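Local coordinates for RNA pseudouridylate synthase domain-containing protein 1 (Homo sapiens, PDB 5VBB) that probably binds RNA and, as a member of the RluA family of pseudouridine synthases, is thought to convert uridines in it to pseudouridine, at residues N140-E152 with S162-L176. Numbering follows the deposited sequence.
With SO4 (sulfate ion), chain D; SO4 (sulfate ion), chain C.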
loop_
_atom_site.group_PDB
_atom_site.type_symbol
_atom_site.label_atom_id
_atom_site.label_comp_id
_atom_site.label_asym_id
_atom_site.label_seq_id
_atom_site.Cartn_x
_atom_site.Cartn_y
_atom_site.Cartn_z
ATOM N N ASN A 140 3.567 17.997 15.206
ATOM C CA ASN A 140 2.139 17.883 14.903
ATOM C C ASN A 140 1.733 16.413 14.677
ATOM O O ASN A 140 1.244 16.036 13.609
ATOM C CB ASN A 140 1.782 18.789 13.693
ATOM C CG ASN A 140 0.305 19.117 13.569
ATOM O OD1 ASN A 140 -0.412 19.278 14.567
ATOM N ND2 ASN A 140 -0.179 19.290 12.343
ATOM N N PRO A 141 1.938 15.556 15.698
ATOM C CA PRO A 141 1.549 14.154 15.548
ATOM C C PRO A 141 0.030 14.020 15.327
ATOM O O PRO A 141 -0.774 14.785 15.888
ATOM C CB PRO A 141 2.038 13.523 16.843
ATOM C CG PRO A 141 2.028 14.669 17.854
ATOM C CD PRO A 141 2.446 15.845 17.063
ATOM N N LYS A 142 -0.354 13.076 14.457
ATOM C CA LYS A 142 -1.733 12.886 14.063
ATOM C C LYS A 142 -2.191 11.468 14.300
ATOM O O LYS A 142 -1.360 10.565 14.391
ATOM C CB LYS A 142 -1.914 13.255 12.587
ATOM C CG LYS A 142 -2.042 14.747 12.338
ATOM C CD LYS A 142 -2.256 14.983 10.864
ATOM C CE LYS A 142 -1.884 16.371 10.396
ATOM N NZ LYS A 142 -2.134 16.497 8.927
ATOM N N PRO A 143 -3.530 11.274 14.423
ATOM C CA PRO A 143 -4.067 9.932 14.707
ATOM C C PRO A 143 -3.607 8.871 13.774
ATOM O O PRO A 143 -3.628 9.058 12.551
ATOM C CB PRO A 143 -5.574 10.100 14.542
ATOM C CG PRO A 143 -5.825 11.533 14.639
ATOM C CD PRO A 143 -4.619 12.258 14.257
ATOM N N SER A 144 -3.239 7.742 14.322
ATOM C CA SER A 144 -2.671 6.701 13.495
ATOM C C SER A 144 -3.021 5.343 13.983
ATOM O O SER A 144 -2.938 5.091 15.185
ATOM C CB SER A 144 -1.151 6.856 13.451
ATOM O OG SER A 144 -0.733 8.178 13.147
ATOM N N LEU A 145 -3.381 4.453 13.071
ATOM C CA LEU A 145 -3.684 3.076 13.440
ATOM C C LEU A 145 -3.506 2.163 12.243
ATOM O O LEU A 145 -4.211 2.315 11.234
ATOM C CB LEU A 145 -5.096 2.944 13.968
ATOM C CG LEU A 145 -5.502 1.525 14.474
ATOM C CD1 LEU A 145 -4.579 1.015 15.510
ATOM C CD2 LEU A 145 -6.806 1.570 15.079
ATOM N N THR A 146 -2.603 1.193 12.380
ATOM C CA THR A 146 -2.323 0.168 11.383
ATOM C C THR A 146 -2.453 -1.191 12.025
ATOM O O THR A 146 -1.785 -1.487 13.025
ATOM C CB THR A 146 -0.909 0.263 10.761
ATOM O OG1 THR A 146 -0.727 1.511 10.140
ATOM C CG2 THR A 146 -0.676 -0.809 9.700
ATOM N N ASP A 147 -3.316 -2.000 11.464
ATOM C CA ASP A 147 -3.490 -3.382 11.869
ATOM C C ASP A 147 -2.602 -4.263 10.985
ATOM O O ASP A 147 -2.732 -4.249 9.768
ATOM C CB ASP A 147 -4.950 -3.750 11.732
ATOM C CG ASP A 147 -5.324 -5.150 12.123
ATOM O OD1 ASP A 147 -4.688 -5.699 13.037
ATOM O OD2 ASP A 147 -6.325 -5.661 11.584
ATOM N N LEU A 148 -1.712 -5.014 11.590
ATOM C CA LEU A 148 -0.743 -5.858 10.865
ATOM C C LEU A 148 -1.036 -7.317 11.203
ATOM O O LEU A 148 -0.989 -7.683 12.376
ATOM C CB LEU A 148 0.681 -5.489 11.322
ATOM C CG LEU A 148 1.887 -6.201 10.692
ATOM C CD1 LEU A 148 3.122 -5.352 10.796
ATOM C CD2 LEU A 148 2.213 -7.570 11.370
ATOM N N VAL A 149 -1.209 -8.154 10.189
ATOM C CA VAL A 149 -1.418 -9.599 10.327
ATOM C C VAL A 149 -0.244 -10.314 9.597
ATOM O O VAL A 149 -0.029 -10.119 8.386
ATOM C CB VAL A 149 -2.803 -10.012 9.742
ATOM C CG1 VAL A 149 -3.020 -11.518 9.840
ATOM C CG2 VAL A 149 -3.940 -9.281 10.457
ATOM N N VAL A 150 0.453 -11.186 10.307
ATOM C CA VAL A 150 1.576 -11.913 9.728
ATOM C C VAL A 150 1.037 -13.093 8.915
ATOM O O VAL A 150 0.316 -13.913 9.459
ATOM C CB VAL A 150 2.588 -12.364 10.795
ATOM C CG1 VAL A 150 3.752 -13.088 10.161
ATOM C CG2 VAL A 150 3.109 -11.183 11.607
ATOM N N LEU A 151 1.389 -13.169 7.616
ATOM C CA LEU A 151 0.922 -14.231 6.735
ATOM C C LEU A 151 1.917 -15.370 6.694
ATOM O O LEU A 151 1.539 -16.539 6.801
ATOM C CB LEU A 151 0.702 -13.692 5.332
ATOM C CG LEU A 151 -0.295 -12.579 5.206
ATOM C CD1 LEU A 151 -0.221 -11.982 3.810
ATOM C CD2 LEU A 151 -1.704 -13.038 5.634
ATOM N N GLU A 152 3.202 -15.043 6.503
ATOM C CA GLU A 152 4.237 -16.056 6.370
ATOM C C GLU A 152 5.579 -15.540 6.827
ATOM O O GLU A 152 5.820 -14.343 6.794
ATOM C CB GLU A 152 4.400 -16.461 4.856
ATOM C CG GLU A 152 3.375 -17.440 4.267
ATOM C CD GLU A 152 3.509 -17.753 2.781
ATOM O OE1 GLU A 152 3.651 -16.788 2.003
ATOM O OE2 GLU A 152 3.476 -18.945 2.389
ATOM N N SER A 162 9.170 -11.139 6.765
ATOM C CA SER A 162 7.776 -11.530 6.998
ATOM C C SER A 162 6.871 -11.008 5.907
ATOM O O SER A 162 6.878 -9.819 5.621
ATOM C CB SER A 162 7.268 -10.985 8.329
ATOM O OG SER A 162 8.029 -11.500 9.406
ATOM N N LYS A 163 6.032 -11.873 5.354
ATOM C CA LYS A 163 4.996 -11.428 4.449
ATOM C C LYS A 163 3.783 -11.064 5.316
ATOM O O LYS A 163 3.363 -11.874 6.151
ATOM C CB LYS A 163 4.618 -12.514 3.452
ATOM C CG LYS A 163 3.610 -11.996 2.440
ATOM C CD LYS A 163 3.430 -13.006 1.344
ATOM C CE LYS A 163 2.320 -12.594 0.431
ATOM N NZ LYS A 163 2.063 -13.616 -0.619
ATOM N N VAL A 164 3.247 -9.834 5.155
ATOM C CA VAL A 164 2.164 -9.358 5.999
ATOM C C VAL A 164 1.031 -8.761 5.221
ATOM O O VAL A 164 1.221 -8.279 4.103
ATOM C CB VAL A 164 2.663 -8.315 7.038
ATOM C CG1 VAL A 164 3.827 -8.854 7.864
ATOM C CG2 VAL A 164 3.063 -7.001 6.358
ATOM N N LEU A 165 -0.139 -8.696 5.882
ATOM C CA LEU A 165 -1.314 -7.975 5.411
ATOM C C LEU A 165 -1.408 -6.751 6.341
ATOM O O LEU A 165 -1.348 -6.907 7.571
ATOM C CB LEU A 165 -2.569 -8.841 5.529
ATOM C CG LEU A 165 -3.925 -8.229 5.096
ATOM C CD1 LEU A 165 -3.940 -7.918 3.637
ATOM C CD2 LEU A 165 -5.033 -9.179 5.359
ATOM N N LEU A 166 -1.565 -5.552 5.773
ATOM C CA LEU A 166 -1.669 -4.311 6.535
ATOM C C LEU A 166 -2.966 -3.646 6.262
ATOM O O LEU A 166 -3.289 -3.414 5.100
ATOM C CB LEU A 166 -0.543 -3.358 6.171
ATOM C CG LEU A 166 0.870 -3.896 6.443
ATOM C CD1 LEU A 166 1.881 -3.176 5.643
ATOM C CD2 LEU A 166 1.200 -3.867 7.903
ATOM N N LYS A 167 -3.730 -3.320 7.304
ATOM C CA LYS A 167 -4.998 -2.615 7.131
ATOM C C LYS A 167 -4.908 -1.307 7.902
ATOM O O LYS A 167 -4.981 -1.302 9.135
ATOM C CB LYS A 167 -6.149 -3.470 7.622
ATOM C CG LYS A 167 -7.522 -2.887 7.276
ATOM C CD LYS A 167 -8.605 -3.643 7.972
ATOM C CE LYS A 167 -9.929 -2.967 7.818
ATOM N NZ LYS A 167 -10.986 -3.704 8.544
ATOM N N PRO A 168 -4.675 -0.186 7.215
ATOM C CA PRO A 168 -4.668 1.086 7.938
ATOM C C PRO A 168 -6.094 1.555 8.207
ATOM O O PRO A 168 -6.941 1.417 7.335
ATOM C CB PRO A 168 -3.982 2.039 6.978
ATOM C CG PRO A 168 -4.263 1.505 5.591
ATOM C CD PRO A 168 -4.544 0.011 5.757
ATOM N N LEU A 169 -6.347 2.105 9.385
ATOM C CA LEU A 169 -7.637 2.712 9.699
ATOM C C LEU A 169 -7.519 4.217 9.674
ATOM O O LEU A 169 -8.487 4.877 9.976
ATOM C CB LEU A 169 -8.169 2.220 11.042
ATOM C CG LEU A 169 -8.486 0.713 11.063
ATOM C CD1 LEU A 169 -8.961 0.270 12.422
ATOM C CD2 LEU A 169 -9.553 0.361 10.023
ATOM N N THR A 170 -6.333 4.755 9.352
ATOM C CA THR A 170 -6.101 6.190 9.227
ATOM C C THR A 170 -5.335 6.391 7.922
ATOM O O THR A 170 -4.892 5.412 7.328
ATOM C CB THR A 170 -5.376 6.740 10.412
ATOM O OG1 THR A 170 -4.181 6.013 10.566
ATOM C CG2 THR A 170 -6.197 6.667 11.689
ATOM N N GLY A 171 -5.176 7.640 7.500
ATOM C CA GLY A 171 -4.538 7.971 6.243
ATOM C C GLY A 171 -3.316 8.852 6.350
ATOM O O GLY A 171 -3.153 9.755 5.541
ATOM N N ARG A 172 -2.396 8.565 7.264
ATOM C CA ARG A 172 -1.214 9.438 7.414
ATOM C C ARG A 172 -0.293 9.258 6.227
ATOM O O ARG A 172 -0.238 8.177 5.682
ATOM C CB ARG A 172 -0.440 9.128 8.710
ATOM C CG ARG A 172 -1.257 9.116 9.987
ATOM C CD ARG A 172 -1.356 10.510 10.586
ATOM N NE ARG A 172 -2.111 11.403 9.697
ATOM C CZ ARG A 172 -3.435 11.428 9.562
ATOM N NH1 ARG A 172 -4.004 12.272 8.709
ATOM N NH2 ARG A 172 -4.205 10.615 10.286
ATOM N N THR A 173 0.485 10.267 5.872
ATOM C CA THR A 173 1.440 10.133 4.761
ATOM C C THR A 173 2.481 9.071 5.119
ATOM O O THR A 173 2.892 9.000 6.264
ATOM C CB THR A 173 2.070 11.497 4.453
ATOM O OG1 THR A 173 1.069 12.340 3.893
ATOM C CG2 THR A 173 3.285 11.391 3.501
ATOM N N HIS A 174 2.810 8.171 4.191
ATOM C CA HIS A 174 3.772 7.069 4.411
ATOM C C HIS A 174 3.460 6.232 5.677
ATOM O O HIS A 174 4.368 5.654 6.275
ATOM C CB HIS A 174 5.194 7.607 4.498
ATOM C CG HIS A 174 5.623 8.451 3.338
ATOM N ND1 HIS A 174 6.651 9.356 3.469
ATOM C CD2 HIS A 174 5.152 8.508 2.073
ATOM C CE1 HIS A 174 6.809 9.905 2.271
ATOM N NE2 HIS A 174 5.914 9.445 1.410
ATOM N N GLN A 175 2.194 6.181 6.092
ATOM C CA GLN A 175 1.805 5.489 7.332
ATOM C C GLN A 175 2.347 4.100 7.498
ATOM O O GLN A 175 2.922 3.777 8.530
ATOM C CB GLN A 175 0.298 5.370 7.417
ATOM C CG GLN A 175 -0.153 4.665 8.679
ATOM C CD GLN A 175 -1.570 4.944 9.073
ATOM O OE1 GLN A 175 -2.075 6.073 8.970
ATOM N NE2 GLN A 175 -2.258 3.926 9.537
ATOM N N LEU A 176 2.124 3.260 6.502
ATOM C CA LEU A 176 2.491 1.846 6.605
ATOM C C LEU A 176 3.997 1.705 6.682
ATOM O O LEU A 176 4.510 0.919 7.472
ATOM C CB LEU A 176 1.950 1.090 5.372
ATOM C CG LEU A 176 0.451 1.221 5.176
ATOM C CD1 LEU A 176 0.024 0.598 3.899
ATOM C CD2 LEU A 176 -0.306 0.642 6.348
HETATM S S SO4 D . -0.512 13.715 7.223
HETATM O O1 SO4 D . 0.158 14.922 7.698
HETATM O O2 SO4 D . -1.978 13.864 7.351
HETATM O O3 SO4 D . -0.017 12.536 7.951
HETATM O O4 SO4 D . -0.182 13.539 5.840
HETATM S S SO4 C . -7.415 10.171 8.806
HETATM O O1 SO4 C . -7.116 9.812 10.191
HETATM O O2 SO4 C . -7.773 11.565 8.755
HETATM O O3 SO4 C . -6.260 10.022 7.968
HETATM O O4 SO4 C . -8.486 9.327 8.295
HETATM O O HOH W 1 4.029 -16.240 -0.600
HETATM O O HOH W 2 0.634 -15.617 1.150
#
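Leu166 lays CD2 against CG of Leu148 at 3.7 Å, the two side chains running side by side in the same direction; Val164 and Thr146 CG2 extend this apolar face, and Leu176 CD2 meets that methyl from the helix start, about 7 Å (side chain to side chain) from Asp67, the probable catalytic residue. Valine and threonine, branched at CB, favour extended strands, and leucine fills the face; the charged pair Asp147 and Lys167 takes a more open place on the other. Backbone bonds join that pair and Val149 with Leu165. At a classic bulge, Leu151 N and Glu152 N share Lys163 O; one water bridges Glu152 OE1 and Lys163 NZ, which also salt-bridges Asp228. At the hairpin's end, Gln175 NE2 donates to Thr146 OG1 (2.9 Å), also bonded to His179 ND1, while OE1 accepts from Thr170 OG1 and Arg172 N. Arg172, bent at chi2 (-87°) and chi3 (65°), turns NH2 to Pro143 O (2.8 Å, in plane) and a sulfate, while NE and NH1 hold a second with Lys142 NZ and Thr173. These ions, probably from the crystallisation liquor, could mark RNA phosphate sites. The hairpin lies between strands 111-114 and 96-104, with helix 247-256 covering Val149, Leu151 and Leu165.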